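Agarase (Pseudoalteromonas fuliginea, PDB 6XJ9) is an agarase of glycoside hydrolase family 50, which probably cleaves the beta-1,4 linkages of agarose. Local coordinates at residues Tyr128-Leu140 with Asn160-Ile172. Numbering follows the deposited sequence.
Sequences YNTYYAKLDGHDL and NPDTWESDEVQFI
The Y132 ring lies between W164, over the rim of one face, and Q170 CA, over the centre of the other, where strands 128-134 and 169-174 run parallel in the CBM-like domain. The two strands are joined by backbone hydrogen bonds from V169 N to T130 O, Y132 N to V169 O and F171 N to Y132 O. With CG between its own backbone N and carbonyl carbon (chi1 69°), the Y132 ring folds across strand 169-174. The six-membered ring of W164 is near parallel to it (20°) but slid aside, W164 CZ2 sitting 3.4 Å from Y132 CE1. Reduced to an alanine, this position would probably leave a gap between W164 and Q170 and take one partner from the water at the tyrosine OH. On the other side of the sheet Y131 lies alongside V169, with Y131 CD2 3.5 Å from V169 CB, and Y131 CB meets F171 CE1. E168 runs beside T130, its carboxylate in a salt bridge with R209. At the end of strand 128-134, the aliphatic chain of K134 slides past W164, and K134 NZ forms a salt bridge with D139 OD1, 2.8 Å away. H138 stands steeply (83°) to the indole, and its ND1 shares a nearly straight 2.8 Å hydrogen bond with T163 OG1 at the ring edge. N160, its OD1 hydrogen-bonded to S155 OG, donates from ND2 in its amide plane to the anti lone pair of D139 OD2, 3.0 Å away.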
loop_
_atom_site.group_PDB
_atom_site.type_symbol
_atom_site.label_atom_id
_atom_site.label_comp_id
_atom_site.label_asym_id
_atom_site.label_seq_id
_atom_site.Cartn_x
_atom_site.Cartn_y
_atom_site.Cartn_z
ATOM N N TYR A 128 3.983 -10.727 -17.645
ATOM C CA TYR A 128 5.138 -11.602 -17.716
ATOM C C TYR A 128 6.413 -10.887 -17.278
ATOM O O TYR A 128 6.691 -9.756 -17.683
ATOM C CB TYR A 128 5.245 -12.201 -19.119
ATOM C CG TYR A 128 4.229 -13.277 -19.404
ATOM C CD1 TYR A 128 4.469 -14.592 -19.037
ATOM C CD2 TYR A 128 3.027 -12.985 -20.026
ATOM C CE1 TYR A 128 3.537 -15.588 -19.282
ATOM C CE2 TYR A 128 2.083 -13.967 -20.282
ATOM C CZ TYR A 128 2.346 -15.276 -19.912
ATOM O OH TYR A 128 1.433 -16.258 -20.156
ATOM N N ASN A 129 7.186 -11.592 -16.449
ATOM C CA ASN A 129 8.517 -11.188 -16.035
ATOM C C ASN A 129 9.412 -12.417 -16.100
ATOM O O ASN A 129 8.913 -13.542 -16.139
ATOM C CB ASN A 129 8.485 -10.574 -14.631
ATOM C CG ASN A 129 7.710 -9.277 -14.614
ATOM O OD1 ASN A 129 8.236 -8.234 -15.001
ATOM N ND2 ASN A 129 6.452 -9.336 -14.206
ATOM N N THR A 130 10.727 -12.192 -16.099
ATOM C CA THR A 130 11.672 -13.296 -16.100
ATOM C C THR A 130 12.229 -13.494 -14.693
ATOM O O THR A 130 12.651 -12.541 -14.036
ATOM C CB THR A 130 12.721 -13.160 -17.214
ATOM O OG1 THR A 130 12.029 -13.332 -18.451
ATOM C CG2 THR A 130 13.803 -14.214 -17.138
ATOM N N TYR A 131 12.193 -14.756 -14.256
ATOM C CA TYR A 131 12.713 -15.213 -12.978
ATOM C C TYR A 131 13.825 -16.210 -13.267
ATOM O O TYR A 131 13.621 -17.159 -14.022
ATOM C CB TYR A 131 11.585 -15.838 -12.155
ATOM C CG TYR A 131 10.446 -14.878 -11.937
ATOM C CD1 TYR A 131 9.487 -14.663 -12.920
ATOM C CD2 TYR A 131 10.365 -14.134 -10.768
ATOM C CE1 TYR A 131 8.459 -13.748 -12.734
ATOM C CE2 TYR A 131 9.347 -13.217 -10.570
ATOM C CZ TYR A 131 8.388 -13.030 -11.550
ATOM O OH TYR A 131 7.392 -12.123 -11.330
ATOM N N TYR A 132 15.006 -15.971 -12.694
ATOM C CA TYR A 132 16.141 -16.799 -13.065
ATOM C C TYR A 132 16.854 -17.331 -11.825
ATOM O O TYR A 132 16.795 -16.741 -10.745
ATOM C CB TYR A 132 17.058 -16.039 -14.026
ATOM C CG TYR A 132 17.777 -14.883 -13.380
ATOM C CD1 TYR A 132 18.911 -15.092 -12.605
ATOM C CD2 TYR A 132 17.324 -13.583 -13.540
ATOM C CE1 TYR A 132 19.575 -14.040 -11.997
ATOM C CE2 TYR A 132 17.985 -12.518 -12.943
ATOM C CZ TYR A 132 19.111 -12.751 -12.170
ATOM O OH TYR A 132 19.774 -11.717 -11.574
ATOM N N ALA A 133 17.512 -18.475 -12.003
ATOM C CA ALA A 133 18.332 -19.095 -10.983
ATOM C C ALA A 133 19.643 -19.533 -11.629
ATOM O O ALA A 133 19.629 -20.355 -12.541
ATOM C CB ALA A 133 17.578 -20.271 -10.407
ATOM N N LYS A 134 20.761 -18.952 -11.175
ATOM C CA LYS A 134 22.081 -19.295 -11.686
ATOM C C LYS A 134 22.408 -20.720 -11.255
ATOM O O LYS A 134 22.275 -21.055 -10.082
ATOM C CB LYS A 134 23.160 -18.358 -11.126
ATOM C CG LYS A 134 23.189 -16.938 -11.684
ATOM C CD LYS A 134 24.117 -16.012 -10.906
ATOM C CE LYS A 134 23.706 -15.827 -9.463
ATOM N NZ LYS A 134 24.075 -14.497 -8.919
ATOM N N LEU A 135 22.824 -21.554 -12.214
ATOM C CA LEU A 135 23.109 -22.948 -11.907
ATOM C C LEU A 135 24.616 -23.170 -11.843
ATOM O O LEU A 135 25.067 -24.141 -11.248
ATOM C CB LEU A 135 22.423 -23.854 -12.940
ATOM C CG LEU A 135 20.898 -23.920 -12.808
ATOM C CD1 LEU A 135 20.274 -24.897 -13.796
ATOM C CD2 LEU A 135 20.493 -24.266 -11.385
ATOM N N ASP A 136 25.375 -22.246 -12.443
ATOM C CA ASP A 136 26.827 -22.332 -12.518
ATOM C C ASP A 136 27.387 -20.942 -12.800
ATOM O O ASP A 136 26.781 -20.165 -13.532
ATOM C CB ASP A 136 27.278 -23.319 -13.601
ATOM C CG ASP A 136 28.787 -23.354 -13.813
ATOM O OD1 ASP A 136 29.474 -24.071 -13.062
ATOM O OD2 ASP A 136 29.263 -22.653 -14.726
ATOM N N GLY A 137 28.542 -20.644 -12.197
ATOM C CA GLY A 137 29.269 -19.417 -12.483
ATOM C C GLY A 137 28.963 -18.311 -11.476
ATOM O O GLY A 137 28.140 -18.491 -10.576
ATOM N N HIS A 138 29.643 -17.169 -11.650
ATOM C CA HIS A 138 29.425 -15.978 -10.839
ATOM C C HIS A 138 29.711 -16.286 -9.367
ATOM O O HIS A 138 30.761 -16.845 -9.051
ATOM C CB HIS A 138 28.052 -15.350 -11.157
ATOM C CG HIS A 138 27.987 -14.683 -12.495
ATOM N ND1 HIS A 138 27.121 -13.641 -12.760
ATOM C CD2 HIS A 138 28.685 -14.886 -13.636
ATOM C CE1 HIS A 138 27.276 -13.243 -14.008
ATOM N NE2 HIS A 138 28.232 -13.987 -14.571
ATOM N N ASP A 139 28.768 -15.949 -8.478
ATOM C CA ASP A 139 29.004 -16.030 -7.043
ATOM C C ASP A 139 28.903 -17.471 -6.537
ATOM O O ASP A 139 29.420 -17.778 -5.464
ATOM C CB ASP A 139 28.164 -15.020 -6.253
ATOM C CG ASP A 139 26.659 -15.085 -6.482
ATOM O OD1 ASP A 139 26.234 -15.594 -7.550
ATOM O OD2 ASP A 139 25.915 -14.600 -5.593
ATOM N N LEU A 140 28.254 -18.349 -7.318
ATOM C CA LEU A 140 28.097 -19.757 -6.976
ATOM C C LEU A 140 29.459 -20.444 -6.895
ATOM O O LEU A 140 29.669 -21.298 -6.033
ATOM C CB LEU A 140 27.212 -20.443 -8.023
ATOM C CG LEU A 140 25.730 -20.565 -7.668
ATOM C CD1 LEU A 140 25.006 -19.237 -7.869
ATOM C CD2 LEU A 140 25.071 -21.669 -8.484
ATOM N N ASN A 160 22.816 -12.817 -1.546
ATOM C CA ASN A 160 23.733 -11.814 -2.063
ATOM C C ASN A 160 22.992 -10.818 -2.957
ATOM O O ASN A 160 21.915 -11.112 -3.467
ATOM C CB ASN A 160 24.811 -12.467 -2.943
ATOM C CG ASN A 160 26.061 -12.918 -2.216
ATOM O OD1 ASN A 160 26.316 -12.537 -1.079
ATOM N ND2 ASN A 160 26.886 -13.698 -2.898
ATOM N N PRO A 161 23.565 -9.623 -3.241
ATOM C CA PRO A 161 23.072 -8.788 -4.339
ATOM C C PRO A 161 23.171 -9.584 -5.637
ATOM O O PRO A 161 23.969 -10.511 -5.736
ATOM C CB PRO A 161 24.127 -7.669 -4.445
ATOM C CG PRO A 161 24.755 -7.612 -3.065
ATOM C CD PRO A 161 24.747 -9.045 -2.578
ATOM N N ASP A 162 22.356 -9.208 -6.620
ATOM C CA ASP A 162 22.456 -9.721 -7.977
ATOM C C ASP A 162 23.872 -9.499 -8.508
ATOM O O ASP A 162 24.518 -8.512 -8.159
ATOM C CB ASP A 162 21.452 -9.021 -8.888
ATOM C CG ASP A 162 20.006 -9.351 -8.571
ATOM O OD1 ASP A 162 19.774 -10.334 -7.839
ATOM O OD2 ASP A 162 19.123 -8.632 -9.078
ATOM N N THR A 163 24.335 -10.427 -9.357
ATOM C CA THR A 163 25.679 -10.351 -9.911
ATOM C C THR A 163 25.646 -9.648 -11.263
ATOM O O THR A 163 26.686 -9.427 -11.862
ATOM C CB THR A 163 26.360 -11.724 -9.992
ATOM O OG1 THR A 163 25.521 -12.599 -10.752
ATOM C CG2 THR A 163 26.651 -12.317 -8.631
ATOM N N TRP A 164 24.442 -9.310 -11.734
ATOM C CA TRP A 164 24.292 -8.363 -12.824
ATOM C C TRP A 164 22.983 -7.607 -12.638
ATOM O O TRP A 164 22.051 -8.128 -12.030
ATOM C CB TRP A 164 24.380 -9.062 -14.191
ATOM C CG TRP A 164 23.246 -9.997 -14.475
ATOM C CD1 TRP A 164 22.027 -9.675 -15.001
ATOM C CD2 TRP A 164 23.215 -11.419 -14.239
ATOM N NE1 TRP A 164 21.250 -10.797 -15.116
ATOM C CE2 TRP A 164 21.950 -11.880 -14.658
ATOM C CE3 TRP A 164 24.126 -12.344 -13.718
ATOM C CZ2 TRP A 164 21.581 -13.223 -14.578
ATOM C CZ3 TRP A 164 23.766 -13.672 -13.646
ATOM C CH2 TRP A 164 22.511 -14.106 -14.073
ATOM N N GLU A 165 22.927 -6.380 -13.172
ATOM C CA GLU A 165 21.737 -5.549 -13.089
ATOM C C GLU A 165 20.810 -5.911 -14.250
ATOM O O GLU A 165 21.273 -6.102 -15.376
ATOM C CB GLU A 165 22.148 -4.074 -13.122
ATOM C CG GLU A 165 21.006 -3.108 -12.832
ATOM N N SER A 166 19.499 -6.012 -13.976
ATOM C CA SER A 166 18.554 -6.405 -15.012
ATOM C C SER A 166 17.122 -6.030 -14.648
ATOM O O SER A 166 16.829 -5.595 -13.534
ATOM C CB SER A 166 18.664 -7.879 -15.365
ATOM O OG SER A 166 18.328 -8.710 -14.261
ATOM N N ASP A 167 16.234 -6.233 -15.622
ATOM C CA ASP A 167 14.807 -6.032 -15.447
ATOM C C ASP A 167 14.148 -7.347 -15.019
ATOM O O ASP A 167 12.939 -7.503 -15.155
ATOM C CB ASP A 167 14.199 -5.402 -16.706
ATOM C CG ASP A 167 14.064 -6.340 -17.899
ATOM O OD1 ASP A 167 14.800 -7.330 -17.954
ATOM O OD2 ASP A 167 13.214 -6.064 -18.777
ATOM N N GLU A 168 14.949 -8.283 -14.494
ATOM C CA GLU A 168 14.490 -9.634 -14.200
ATOM C C GLU A 168 14.590 -9.870 -12.697
ATOM O O GLU A 168 15.120 -9.033 -11.969
ATOM C CB GLU A 168 15.329 -10.666 -14.965
ATOM C CG GLU A 168 15.259 -10.513 -16.481
ATOM C CD GLU A 168 16.059 -11.507 -17.314
ATOM O OE1 GLU A 168 16.976 -12.151 -16.763
ATOM O OE2 GLU A 168 15.754 -11.646 -18.525
ATOM N N VAL A 169 14.114 -11.036 -12.247
ATOM C CA VAL A 169 14.046 -11.336 -10.827
ATOM C C VAL A 169 14.787 -12.637 -10.541
ATOM O O VAL A 169 14.420 -13.705 -11.039
ATOM C CB VAL A 169 12.586 -11.441 -10.343
ATOM C CG1 VAL A 169 12.522 -11.586 -8.825
ATOM C CG2 VAL A 169 11.742 -10.273 -10.826
ATOM N N GLN A 170 15.797 -12.540 -9.679
ATOM C CA GLN A 170 16.526 -13.722 -9.267
ATOM C C GLN A 170 15.727 -14.471 -8.198
ATOM O O GLN A 170 15.208 -13.866 -7.264
ATOM C CB GLN A 170 17.919 -13.343 -8.769
ATOM C CG GLN A 170 18.753 -14.559 -8.396
ATOM C CD GLN A 170 20.163 -14.259 -7.943
ATOM O OE1 GLN A 170 20.561 -13.110 -7.748
ATOM N NE2 GLN A 170 20.933 -15.315 -7.758
ATOM N N PHE A 171 15.642 -15.801 -8.344
ATOM C CA PHE A 171 15.118 -16.654 -7.285
ATOM C C PHE A 171 15.999 -16.515 -6.046
ATOM O O PHE A 171 17.214 -16.333 -6.155
ATOM C CB PHE A 171 15.097 -18.125 -7.716
ATOM C CG PHE A 171 13.917 -18.550 -8.556
ATOM C CD1 PHE A 171 13.947 -18.432 -9.940
ATOM C CD2 PHE A 171 12.782 -19.087 -7.966
ATOM C CE1 PHE A 171 12.872 -18.841 -10.714
ATOM C CE2 PHE A 171 11.712 -19.507 -8.744
ATOM C CZ PHE A 171 11.755 -19.374 -10.116
ATOM N N ILE A 172 15.371 -16.632 -4.868
ATOM C CA ILE A 172 16.096 -16.643 -3.604
ATOM C C ILE A 172 16.498 -18.077 -3.270
ATOM O O ILE A 172 15.645 -18.961 -3.180
ATOM C CB ILE A 172 15.240 -16.012 -2.483
ATOM C CG1 ILE A 172 14.697 -14.629 -2.866
ATOM C CG2 ILE A 172 16.004 -15.978 -1.174
ATOM C CD1 ILE A 172 15.760 -13.621 -3.272
HETATM O O HOH W 1 22.599 -12.383 -10.503
HETATM O O HOH W 2 23.516 -13.028 -6.692
#